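Local structure of ribosomal protein s2-related protein (Deinococcus radiodurans, 2JH3) at residues V193-S196 / E197-S200. The protein binds a 4Fe-4S iron-sulfur cluster and, with its chelatase-like fold, may act as a sirohydrochlorin ferrochelatase. Numbering follows the deposited sequence.
Sequences VPLS and EWPS
A 3-10 turn leads the chain off the short, weakly bonded edge strand 193-194 of a CbiX-type parallel sheet, and P194 and L195 are tied to E197 and W198 by two successive i to i+3 backbone bonds. E197 N reaches P194 O at 3.0 Å, and W198 N reaches L195 O also at 3.0 Å, with an N-H...O angle of 145°. Both donors stand well above the plane of the carbonyl they use, about 60° out of it or more, away from its lone pairs. A third i to i+3 bond, S200 N to E197 O, carries the winding on. The same oxygen accepts S200 OG at 2.7 Å, so two donors of one residue grip it; OG is turned back there by a chi1 of 75°, between its own N and carbonyl carbon.

Side chains pack along the turn. V193 CG2 lies 4.0 Å from S200 OG, beside that doubly held carbonyl. The P194 ring and the E197 chain run side by side, CD of P194 meeting CG of E197 at 3.9 Å, where the glutamate chain bends. The indole of W198 meets L195 by its pyrrole edge: CD1 is 3.1 Å from L195 O, which lies near the ring plane, and 4.1 Å from L195 CD1. P199 CG sits 3.5 Å above one indole face, over its centre.

The turn bridges sheet and helix. Backbone bonds from V193 and L195 to L177 join it to strand 172-177, while L195 packs on V176 and L148. W198 packs on L146 of strand 144-149 and on L228 and A231 of helix 218-234, whose R234 forms a salt bridge with E197 OE1.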
loop_
_atom_site.group_PDB
_atom_site.type_symbol
_atom_site.label_atom_id
_atom_site.label_comp_id
_atom_site.label_asym_id
_atom_site.label_seq_id
_atom_site.Cartn_x
_atom_site.Cartn_y
_atom_site.Cartn_z
ATOM N N VAL A 193 -25.259 5.681 36.979
ATOM C CA VAL A 193 -25.114 4.270 37.210
ATOM C C VAL A 193 -24.696 3.718 35.879
ATOM O O VAL A 193 -24.981 4.318 34.857
ATOM C CB VAL A 193 -26.406 3.700 37.784
ATOM C CG1 VAL A 193 -26.979 4.716 38.801
ATOM C CG2 VAL A 193 -27.405 3.423 36.739
ATOM N N PRO A 194 -23.947 2.609 35.887
ATOM C CA PRO A 194 -23.633 2.040 34.573
ATOM C C PRO A 194 -24.914 1.574 33.935
ATOM O O PRO A 194 -25.926 1.376 34.614
ATOM C CB PRO A 194 -22.727 0.851 34.895
ATOM C CG PRO A 194 -22.292 1.066 36.336
ATOM C CD PRO A 194 -23.391 1.823 36.996
ATOM N N LEU A 195 -24.885 1.470 32.622
ATOM C CA LEU A 195 -26.003 0.899 31.873
ATOM C C LEU A 195 -26.363 -0.532 32.317
ATOM O O LEU A 195 -27.515 -0.928 32.222
ATOM C CB LEU A 195 -25.618 0.904 30.389
ATOM C CG LEU A 195 -26.576 0.282 29.401
ATOM C CD1 LEU A 195 -27.898 0.974 29.387
ATOM C CD2 LEU A 195 -25.980 0.267 27.987
ATOM N N SER A 196 -25.366 -1.304 32.767
ATOM C CA SER A 196 -25.571 -2.667 33.279
ATOM C C SER A 196 -26.415 -2.687 34.578
ATOM O O SER A 196 -26.887 -3.717 34.990
ATOM C CB SER A 196 -24.225 -3.363 33.444
ATOM O OG SER A 196 -23.526 -2.773 34.500
ATOM N N GLU A 197 -26.682 -1.517 35.160
ATOM C CA GLU A 197 -27.538 -1.369 36.293
ATOM C C GLU A 197 -28.802 -0.532 35.970
ATOM O O GLU A 197 -29.475 -0.012 36.868
ATOM C CB GLU A 197 -26.734 -0.653 37.377
ATOM C CG GLU A 197 -25.497 -1.394 37.875
ATOM C CD GLU A 197 -25.868 -2.568 38.773
ATOM O OE1 GLU A 197 -25.155 -3.603 38.736
ATOM O OE2 GLU A 197 -26.882 -2.450 39.504
ATOM N N TRP A 198 -29.164 -0.400 34.709
ATOM C CA TRP A 198 -30.217 0.585 34.339
ATOM C C TRP A 198 -31.585 0.416 35.024
ATOM O O TRP A 198 -32.231 1.410 35.321
ATOM C CB TRP A 198 -30.414 0.680 32.802
ATOM C CG TRP A 198 -31.072 -0.488 32.120
ATOM C CD1 TRP A 198 -30.445 -1.493 31.431
ATOM C CD2 TRP A 198 -32.477 -0.741 31.991
ATOM N NE1 TRP A 198 -31.361 -2.388 30.928
ATOM C CE2 TRP A 198 -32.621 -1.951 31.257
ATOM C CE3 TRP A 198 -33.625 -0.129 32.507
ATOM C CZ2 TRP A 198 -33.877 -2.543 31.007
ATOM C CZ3 TRP A 198 -34.856 -0.708 32.254
ATOM C CH2 TRP A 198 -34.978 -1.912 31.523
ATOM N N PRO A 199 -32.070 -0.825 35.224
ATOM C CA PRO A 199 -33.379 -0.946 35.878
ATOM C C PRO A 199 -33.425 -0.373 37.337
ATOM O O PRO A 199 -34.509 -0.055 37.823
ATOM C CB PRO A 199 -33.648 -2.457 35.813
ATOM C CG PRO A 199 -32.702 -2.983 34.732
ATOM C CD PRO A 199 -31.519 -2.150 34.877
ATOM N N SER A 200 -32.268 -0.208 37.991
ATOM C CA SER A 200 -32.176 0.477 39.288
ATOM C C SER A 200 -32.625 1.947 39.239
ATOM O O SER A 200 -32.828 2.581 40.300
ATOM C CB SER A 200 -30.744 0.452 39.803
ATOM O OG SER A 200 -29.894 1.355 39.113
#